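Inulin fructotransferase (Bacillus sp. snu-7, PDB 2INV) cleaves fructose disaccharide units from inulin by intramolecular fructosyl transfer, probably releasing them as difructose anhydride, and folds as a right-handed parallel beta-helix. Local coordinates at residues G274-M279 with R309-D314; H295-N300 with L333-V338; G347-Q352 with D371-H376. All blocks are in the same frame, centred on the assembly; numbering follows the deposited sequence.

Interaction 1: G274-M279 with R309-D314; sequences GFYPGM and RGNGLD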
loop_
_atom_site.group_PDB
_atom_site.type_symbol
_atom_site.label_atom_id
_atom_site.label_comp_id
_atom_site.label_asym_id
_atom_site.label_seq_id
_atom_site.Cartn_x
_atom_site.Cartn_y
_atom_site.Cartn_z
ATOM N N GLY A 274 19.733 -4.196 7.560
ATOM C CA GLY A 274 20.616 -3.347 8.333
ATOM C C GLY A 274 22.030 -3.888 8.405
ATOM O O GLY A 274 22.282 -5.043 8.080
ATOM N N PHE A 275 22.960 -3.043 8.836
ATOM C CA PHE A 275 24.363 -3.439 8.976
ATOM C C PHE A 275 24.750 -3.461 10.441
ATOM O O PHE A 275 25.913 -3.680 10.776
ATOM C CB PHE A 275 25.313 -2.449 8.297
ATOM C CG PHE A 275 25.135 -2.320 6.810
ATOM C CD1 PHE A 275 24.902 -3.431 6.011
ATOM C CD2 PHE A 275 25.294 -1.079 6.196
ATOM C CE1 PHE A 275 24.839 -3.305 4.621
ATOM C CE2 PHE A 275 25.234 -0.944 4.822
ATOM C CZ PHE A 275 25.009 -2.055 4.030
ATOM N N TYR A 276 23.786 -3.211 11.315
ATOM C CA TYR A 276 24.076 -3.179 12.736
ATOM C C TYR A 276 23.027 -3.801 13.628
ATOM O O TYR A 276 21.895 -4.061 13.220
ATOM C CB TYR A 276 24.236 -1.738 13.241
ATOM C CG TYR A 276 24.803 -0.754 12.260
ATOM C CD1 TYR A 276 26.120 -0.862 11.815
ATOM C CD2 TYR A 276 24.036 0.318 11.809
ATOM C CE1 TYR A 276 26.656 0.083 10.955
ATOM C CE2 TYR A 276 24.564 1.262 10.944
ATOM C CZ TYR A 276 25.874 1.140 10.521
ATOM O OH TYR A 276 26.405 2.076 9.663
ATOM N N PRO A 277 23.421 -4.059 14.877
ATOM C CA PRO A 277 22.599 -4.628 15.942
ATOM C C PRO A 277 21.392 -3.721 16.186
ATOM O O PRO A 277 21.452 -2.520 15.933
ATOM C CB PRO A 277 23.561 -4.633 17.120
ATOM C CG PRO A 277 24.833 -5.054 16.474
ATOM C CD PRO A 277 24.856 -4.293 15.155
ATOM N N GLY A 278 20.298 -4.311 16.655
ATOM C CA GLY A 278 19.093 -3.549 16.944
ATOM C C GLY A 278 18.416 -2.826 15.785
ATOM O O GLY A 278 18.170 -1.621 15.854
HETATM N N MSE A 279 18.084 -3.562 14.728
HETATM C CA MSE A 279 17.418 -2.988 13.558
HETATM C C MSE A 279 15.957 -2.687 13.893
HETATM O O MSE A 279 15.378 -1.712 13.404
HETATM C CB MSE A 279 17.492 -3.971 12.373
HETATM C CG MSE A 279 18.818 -3.960 11.646
HETATM SE SE MSE A 279 19.263 -5.612 10.757
HETATM C CE MSE A 279 19.707 -6.714 12.283
ATOM N N ARG A 309 32.149 1.796 10.397
ATOM C CA ARG A 309 31.263 2.602 11.238
ATOM C C ARG A 309 30.332 1.690 12.032
ATOM O O ARG A 309 30.184 0.506 11.711
ATOM C CB ARG A 309 30.451 3.581 10.382
ATOM C CG ARG A 309 30.178 4.928 11.063
ATOM C CD ARG A 309 31.067 6.072 10.562
ATOM N NE ARG A 309 30.357 7.034 9.718
ATOM C CZ ARG A 309 29.397 7.841 10.169
ATOM N NH1 ARG A 309 29.034 7.799 11.451
ATOM N NH2 ARG A 309 28.807 8.700 9.348
ATOM N N GLY A 310 29.716 2.232 13.079
ATOM C CA GLY A 310 28.836 1.415 13.895
ATOM C C GLY A 310 27.757 2.192 14.619
ATOM O O GLY A 310 27.599 3.399 14.410
ATOM N N ASN A 311 27.014 1.500 15.479
ATOM C CA ASN A 311 25.952 2.142 16.241
ATOM C C ASN A 311 26.198 1.934 17.730
ATOM O O ASN A 311 25.322 2.181 18.557
ATOM C CB ASN A 311 24.573 1.605 15.808
ATOM C CG ASN A 311 24.343 0.153 16.203
ATOM O OD1 ASN A 311 25.254 -0.532 16.682
ATOM N ND2 ASN A 311 23.122 -0.327 15.985
ATOM N N GLY A 312 27.403 1.471 18.053
ATOM C CA GLY A 312 27.778 1.262 19.439
ATOM C C GLY A 312 27.141 0.070 20.132
ATOM O O GLY A 312 27.351 -0.142 21.329
ATOM N N LEU A 313 26.362 -0.712 19.397
ATOM C CA LEU A 313 25.726 -1.874 19.987
ATOM C C LEU A 313 26.453 -3.150 19.605
ATOM O O LEU A 313 27.034 -3.241 18.523
ATOM C CB LEU A 313 24.270 -1.952 19.543
ATOM C CG LEU A 313 23.382 -0.815 20.048
ATOM C CD1 LEU A 313 21.958 -1.015 19.569
ATOM C CD2 LEU A 313 23.431 -0.774 21.570
ATOM N N ASP A 314 26.447 -4.133 20.502
ATOM C CA ASP A 314 27.103 -5.394 20.184
ATOM C C ASP A 314 26.058 -6.398 19.711
ATOM O O ASP A 314 24.854 -6.116 19.731
ATOM C CB ASP A 314 27.924 -5.948 21.368
ATOM C CG ASP A 314 27.078 -6.317 22.583
ATOM O OD1 ASP A 314 25.990 -6.913 22.427
ATOM O OD2 ASP A 314 27.533 -6.031 23.718
#
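Arg309 meets the loop 274-279 through its backbone, its carbonyl O lying 3.6 Å from CE1 of Tyr276, while its guanidinium turns away and donates from NH2 to the carbonyl of Asn155. Gly310 CA lies 3.9 Å from Tyr276 CE1, and Gly310 C and Asn311 N pass over one face of the ring. Asn311 carries the polar part of the contact. Its CG sits between the backbone N and the carbonyl carbon (chi1 69°), and its side chain and Tyr276 pass in opposite directions, Asn311 ND2 3.3 Å from Tyr276 CB. From there Asn311 ND2 donates to Pro277 O at 2.8 Å, within the carbonyl plane and on a lone pair, though the bond is bent (137° at the hydrogen). The other end of the amide closes an Asx turn, Asn311 OD1 accepting from Leu313 N at 2.9 Å. Leu313 then lays CB against Pro277 CB, 3.7 Å away, and the carbonyl O of Asp314 approaches Pro277 CB at 3.3 Å. Both ends of the Asn311 amide are thus engaged, and ND2 also donates to Arg254 O, so its rotation is probably fixed; the 309-314 loop is tied to the residues following Phe275, which touches bound fructose.

Interaction 2: H295-N300 with L333-V338; sequences HIRRTN and LFAYNV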
loop_
_atom_site.group_PDB
_atom_site.type_symbol
_atom_site.label_atom_id
_atom_site.label_comp_id
_atom_site.label_asym_id
_atom_site.label_seq_id
_atom_site.Cartn_x
_atom_site.Cartn_y
_atom_site.Cartn_z
ATOM N N HIS A 295 10.790 -9.523 6.723
ATOM C CA HIS A 295 12.056 -10.144 6.363
ATOM C C HIS A 295 13.124 -9.294 7.016
ATOM O O HIS A 295 13.278 -8.113 6.703
ATOM C CB HIS A 295 12.288 -10.177 4.858
ATOM C CG HIS A 295 13.407 -11.083 4.450
ATOM N ND1 HIS A 295 14.733 -10.782 4.677
ATOM C CD2 HIS A 295 13.399 -12.247 3.760
ATOM C CE1 HIS A 295 15.494 -11.717 4.136
ATOM N NE2 HIS A 295 14.708 -12.617 3.573
ATOM N N ILE A 296 13.859 -9.907 7.931
ATOM C CA ILE A 296 14.888 -9.208 8.680
ATOM C C ILE A 296 16.278 -9.732 8.349
ATOM O O ILE A 296 16.662 -10.825 8.755
ATOM C CB ILE A 296 14.581 -9.350 10.177
ATOM C CG1 ILE A 296 13.105 -8.996 10.399
ATOM C CG2 ILE A 296 15.483 -8.452 11.003
ATOM C CD1 ILE A 296 12.548 -9.411 11.728
ATOM N N ARG A 297 17.022 -8.934 7.594
ATOM C CA ARG A 297 18.361 -9.295 7.167
ATOM C C ARG A 297 19.440 -8.407 7.752
ATOM O O ARG A 297 19.485 -7.197 7.518
ATOM C CB ARG A 297 18.438 -9.290 5.633
ATOM C CG ARG A 297 19.766 -8.810 5.052
ATOM C CD ARG A 297 20.905 -9.714 5.440
ATOM N NE ARG A 297 21.681 -10.142 4.282
ATOM C CZ ARG A 297 22.320 -11.306 4.206
ATOM N NH1 ARG A 297 22.276 -12.160 5.226
ATOM N NH2 ARG A 297 22.995 -11.624 3.106
ATOM N N ARG A 298 20.316 -9.042 8.518
ATOM C CA ARG A 298 21.429 -8.362 9.149
ATOM C C ARG A 298 22.696 -8.817 8.437
ATOM O O ARG A 298 22.866 -10.014 8.168
ATOM C CB ARG A 298 21.493 -8.744 10.628
ATOM C CG ARG A 298 22.793 -8.380 11.329
ATOM C CD ARG A 298 23.024 -6.884 11.318
ATOM N NE ARG A 298 24.438 -6.568 11.171
ATOM C CZ ARG A 298 25.363 -6.788 12.100
ATOM N NH1 ARG A 298 25.033 -7.326 13.265
ATOM N NH2 ARG A 298 26.626 -6.471 11.853
ATOM N N THR A 299 23.569 -7.872 8.104
ATOM C CA THR A 299 24.814 -8.228 7.440
ATOM C C THR A 299 25.810 -7.111 7.699
ATOM O O THR A 299 25.535 -6.187 8.472
ATOM C CB THR A 299 24.617 -8.446 5.916
ATOM O OG1 THR A 299 25.775 -9.092 5.369
ATOM C CG2 THR A 299 24.395 -7.121 5.208
ATOM N N ASN A 300 26.967 -7.188 7.059
ATOM C CA ASN A 300 27.992 -6.178 7.274
ATOM C C ASN A 300 27.941 -5.087 6.208
ATOM O O ASN A 300 27.608 -5.338 5.047
ATOM C CB ASN A 300 29.377 -6.830 7.286
ATOM C CG ASN A 300 29.623 -7.687 6.071
ATOM O OD1 ASN A 300 28.847 -8.599 5.771
ATOM N ND2 ASN A 300 30.715 -7.414 5.370
ATOM N N LEU A 333 11.381 -13.879 8.900
ATOM C CA LEU A 333 12.524 -14.619 8.365
ATOM C C LEU A 333 13.804 -13.827 8.631
ATOM O O LEU A 333 13.966 -12.717 8.127
ATOM C CB LEU A 333 12.359 -14.868 6.856
ATOM C CG LEU A 333 13.256 -15.956 6.228
ATOM C CD1 LEU A 333 12.861 -16.178 4.775
ATOM C CD2 LEU A 333 14.725 -15.572 6.324
ATOM N N PHE A 334 14.697 -14.403 9.434
ATOM C CA PHE A 334 15.960 -13.755 9.769
ATOM C C PHE A 334 17.129 -14.310 8.956
ATOM O O PHE A 334 17.460 -15.490 9.055
ATOM C CB PHE A 334 16.290 -13.930 11.257
ATOM C CG PHE A 334 15.319 -13.260 12.192
ATOM C CD1 PHE A 334 14.061 -13.808 12.421
ATOM C CD2 PHE A 334 15.673 -12.095 12.862
ATOM C CE1 PHE A 334 13.169 -13.213 13.303
ATOM C CE2 PHE A 334 14.785 -11.485 13.750
ATOM C CZ PHE A 334 13.537 -12.044 13.971
ATOM N N ALA A 335 17.765 -13.446 8.169
ATOM C CA ALA A 335 18.917 -13.833 7.354
ATOM C C ALA A 335 20.105 -13.045 7.889
ATOM O O ALA A 335 20.239 -11.848 7.643
ATOM C CB ALA A 335 18.669 -13.491 5.894
ATOM N N TYR A 336 20.968 -13.729 8.627
ATOM C CA TYR A 336 22.124 -13.093 9.237
ATOM C C TYR A 336 23.453 -13.571 8.657
ATOM O O TYR A 336 23.819 -14.748 8.765
ATOM C CB TYR A 336 22.056 -13.325 10.751
ATOM C CG TYR A 336 23.166 -12.717 11.562
ATOM C CD1 TYR A 336 24.441 -13.281 11.562
ATOM C CD2 TYR A 336 22.942 -11.594 12.357
ATOM C CE1 TYR A 336 25.465 -12.748 12.334
ATOM C CE2 TYR A 336 23.962 -11.051 13.136
ATOM C CZ TYR A 336 25.217 -11.631 13.119
ATOM O OH TYR A 336 26.231 -11.108 13.885
ATOM N N ASN A 337 24.172 -12.642 8.031
ATOM C CA ASN A 337 25.468 -12.938 7.424
ATOM C C ASN A 337 26.480 -11.888 7.881
ATOM O O ASN A 337 26.532 -10.772 7.347
ATOM C CB ASN A 337 25.363 -12.907 5.899
ATOM C CG ASN A 337 26.564 -13.507 5.223
ATOM O OD1 ASN A 337 26.650 -13.530 3.999
ATOM N ND2 ASN A 337 27.487 -14.025 6.015
ATOM N N VAL A 338 27.277 -12.250 8.878
ATOM C CA VAL A 338 28.265 -11.340 9.422
ATOM C C VAL A 338 29.570 -12.064 9.749
ATOM O O VAL A 338 29.572 -13.125 10.372
ATOM C CB VAL A 338 27.724 -10.657 10.700
ATOM C CG1 VAL A 338 28.792 -9.754 11.317
ATOM C CG2 VAL A 338 26.487 -9.845 10.365
HETATM O O HOH W 1 24.366 -14.258 2.730
#
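Backbone hydrogen bonds set the frame: strands 295-299 and 333-337 run parallel, 9° apart, with Ile296 N donating to Leu333 O, Ala335 N to Ile296 O, Arg298 N to Ala335 O and Asn337 N to Arg298 O. At the far end Thr299 OG1, anti to its backbone N, gives its proton to Asn337 O at 2.7 Å, in the carbonyl plane.

Apolar and ring contacts form ladders of like-facing neighbours. Ile296 CD1 stands over the face of the Phe334 ring, 4.0 Å from its centroid, in a CH-pi contact; Val320 packs against both side chains. Behind it on this face, Arg298 lies alongside Tyr336, its CG 3.4 Å from Tyr336 CD2, with guanidinium and phenol planes 78° apart. Val338 CG2 sits over the centre of that guanidinium, 3.7 Å from Arg298 CZ, and also over one face of the Tyr336 ring, toward its rim.

Polar side chains supply the rest. Bent at chi2 and chi3, Arg297 reaches across to the neighbouring strand, so that Arg297 NH1 lies 3.2 Å from Ala335 O; the bond is straight at the hydrogen (164°), but the donor stands above the carbonyl plane. A water joins Arg297 NH2 to Asn337 OD1. An alanine in place of Arg297 would remove the second donor to Ala335 O and the water bridge to Asn337, and would probably loosen this part of the strand pair. His295 NE2 donates to the carbonyl O of Glu288 of the second subunit, placing the His295 face at the subunit interface.

On the face of Ile296 and Tyr336, Arg298 NE donates to Thr299 O, while NH1 forms a salt bridge to Asp315, whose OD1 also bonds Tyr336 OH. The buried guanidinium is therefore held at two points, and the shared carboxylate probably stays ionised and offsets its charge.

Interaction 3: G347-Q352 with D371-H376; sequences GAQPTQ and DVASQH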
loop_
_atom_site.group_PDB
_atom_site.type_symbol
_atom_site.label_atom_id
_atom_site.label_comp_id
_atom_site.label_asym_id
_atom_site.label_seq_id
_atom_site.Cartn_x
_atom_site.Cartn_y
_atom_site.Cartn_z
ATOM N N GLY A 347 33.960 -14.197 20.055
ATOM C CA GLY A 347 33.564 -15.490 20.557
ATOM C C GLY A 347 32.069 -15.592 20.749
ATOM O O GLY A 347 31.518 -16.691 20.796
ATOM N N ALA A 348 31.373 -14.466 20.824
ATOM C CA ALA A 348 29.940 -14.560 21.070
ATOM C C ALA A 348 29.066 -14.950 19.885
ATOM O O ALA A 348 29.360 -14.680 18.704
ATOM C CB ALA A 348 29.417 -13.280 21.670
ATOM N N GLN A 349 27.976 -15.615 20.244
ATOM C CA GLN A 349 26.975 -16.061 19.302
ATOM C C GLN A 349 25.977 -14.933 19.136
ATOM O O GLN A 349 25.461 -14.397 20.119
ATOM C CB GLN A 349 26.249 -17.295 19.837
ATOM C CG GLN A 349 26.946 -18.620 19.550
ATOM C CD GLN A 349 26.008 -19.800 19.714
ATOM O OE1 GLN A 349 24.851 -19.752 19.285
ATOM N NE2 GLN A 349 26.499 -20.867 20.332
ATOM N N PRO A 350 25.733 -14.528 17.889
ATOM C CA PRO A 350 24.789 -13.466 17.560
ATOM C C PRO A 350 23.386 -13.824 18.049
ATOM O O PRO A 350 22.963 -14.982 17.966
ATOM C CB PRO A 350 24.888 -13.405 16.042
ATOM C CG PRO A 350 26.354 -13.589 15.834
ATOM C CD PRO A 350 26.718 -14.703 16.804
ATOM N N THR A 351 22.670 -12.831 18.565
ATOM C CA THR A 351 21.309 -13.044 19.049
ATOM C C THR A 351 20.316 -12.487 18.047
ATOM O O THR A 351 20.334 -11.295 17.753
ATOM C CB THR A 351 21.068 -12.343 20.405
ATOM O OG1 THR A 351 21.928 -12.904 21.406
ATOM C CG2 THR A 351 19.614 -12.499 20.841
ATOM N N GLN A 352 19.466 -13.349 17.504
ATOM C CA GLN A 352 18.475 -12.891 16.546
ATOM C C GLN A 352 17.382 -12.136 17.283
ATOM O O GLN A 352 17.096 -10.973 16.978
ATOM C CB GLN A 352 17.863 -14.066 15.775
ATOM C CG GLN A 352 18.839 -14.806 14.840
ATOM C CD GLN A 352 19.692 -13.880 14.002
ATOM O OE1 GLN A 352 19.186 -12.970 13.327
ATOM N NE2 GLN A 352 21.004 -14.118 14.027
ATOM N N ASP A 371 25.334 -17.637 9.007
ATOM C CA ASP A 371 26.615 -18.233 8.682
ATOM C C ASP A 371 27.340 -18.719 9.932
ATOM O O ASP A 371 28.336 -19.448 9.836
ATOM C CB ASP A 371 27.475 -17.200 7.954
ATOM C CG ASP A 371 27.772 -15.987 8.816
ATOM O OD1 ASP A 371 28.884 -15.416 8.702
ATOM O OD2 ASP A 371 26.890 -15.601 9.607
ATOM N N VAL A 372 26.837 -18.329 11.098
ATOM C CA VAL A 372 27.474 -18.724 12.333
ATOM C C VAL A 372 26.480 -19.257 13.342
ATOM O O VAL A 372 25.277 -19.040 13.221
ATOM C CB VAL A 372 28.217 -17.535 12.966
ATOM C CG1 VAL A 372 29.284 -17.020 12.031
ATOM C CG2 VAL A 372 27.224 -16.423 13.290
ATOM N N ALA A 373 26.997 -19.971 14.333
ATOM C CA ALA A 373 26.154 -20.505 15.386
ATOM C C ALA A 373 25.516 -19.256 15.971
ATOM O O ALA A 373 26.206 -18.287 16.271
ATOM C CB ALA A 373 26.998 -21.216 16.435
ATOM N N SER A 374 24.199 -19.269 16.119
ATOM C CA SER A 374 23.489 -18.110 16.637
ATOM C C SER A 374 22.361 -18.497 17.576
ATOM O O SER A 374 21.764 -19.565 17.427
ATOM C CB SER A 374 22.931 -17.302 15.463
ATOM O OG SER A 374 21.882 -16.442 15.878
ATOM N N GLN A 375 22.084 -17.646 18.561
ATOM C CA GLN A 375 20.986 -17.920 19.470
ATOM C C GLN A 375 19.799 -17.201 18.842
ATOM O O GLN A 375 19.748 -15.962 18.820
ATOM C CB GLN A 375 21.268 -17.386 20.878
ATOM C CG GLN A 375 22.226 -18.256 21.713
ATOM C CD GLN A 375 21.866 -19.732 21.712
ATOM O OE1 GLN A 375 22.487 -20.529 21.002
ATOM N NE2 GLN A 375 20.862 -20.105 22.508
ATOM N N HIS A 376 18.874 -17.991 18.302
ATOM C CA HIS A 376 17.687 -17.470 17.645
ATOM C C HIS A 376 16.860 -16.612 18.584
ATOM O O HIS A 376 16.307 -15.583 18.189
ATOM C CB HIS A 376 16.832 -18.625 17.136
ATOM C CG HIS A 376 17.504 -19.458 16.096
ATOM N ND1 HIS A 376 16.823 -20.368 15.318
ATOM C CD2 HIS A 376 18.800 -19.523 15.707
ATOM C CE1 HIS A 376 17.669 -20.957 14.494
ATOM N NE2 HIS A 376 18.875 -20.463 14.709
#
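Gln349 lies against Ala373, with CG 3.4 Å from Ala373 O and CD 3.7 Å from Ala373 CB, and its side chain crosses that of Gln375 obliquely. Next to it Pro350 presents CG to Val372 CG2 at 3.9 Å, the two side chains meeting at about a right angle; Tyr336 and Ile343 also pack on this proline.

The centre of the contact is Pro350 O, which takes two donors. Gln375 N approaches Pro350 O nearly along the C=O axis at 2.9 Å, and Ser374 OG comes to Pro350 O from above the carbonyl plane at 2.8 Å. The serine is set for this by its first torsion, OG being anti to the backbone N (chi1 160°). While donating to Pro350 O, Ser374 OG accepts from Gln352 NE2 at 3.1 Å along an almost linear bond (173°), with the oxygen in the plane of the Gln352 amide. A bend at chi2 (-45°) brings the amide of Gln352 to Ser374 OG, so a chain of hydrogen bonds runs from amide to hydroxyl to carbonyl between neighbouring segments. The buried serine oxygen is thus used both as donor and as acceptor.

Gln352 N donates to Gln375 O at 2.9 Å, within the carbonyl plane, and with the bond to Pro350 O this brackets the parallel bridge of Thr351 with Gln375. Immediately beyond, the chain turns a corner at Gln352 and at His376, in step. Matching corners on successive coils, joined by parallel strand pairing, are characteristic of the parallel beta-helix, right-handed in this enzyme; both segments belong to its C-terminal beta-helix repeat region.

The three contacts lie on one side of the chain's centre and follow the beta-helix toward its C-terminal end. Interactions 1 and 2 are interleaved along the sequence, their centres about 12 Å apart, and they touch directly: Gly274, at the end of strand 271-274, probably bonds to Arg297 and Thr299 of strand 285-299. Interaction 3 comes later in the chain, its centre about 11 Å from that of interaction 2, joined to it by a probable Tyr336 to Asp371 backbone bond. Interactions 1 and 3 do not touch. Parallel pairing between consecutive coils thus links the loop of the fructose-contacting Phe275, through strands 285-299 and 328-337, to the C-terminal repeat region.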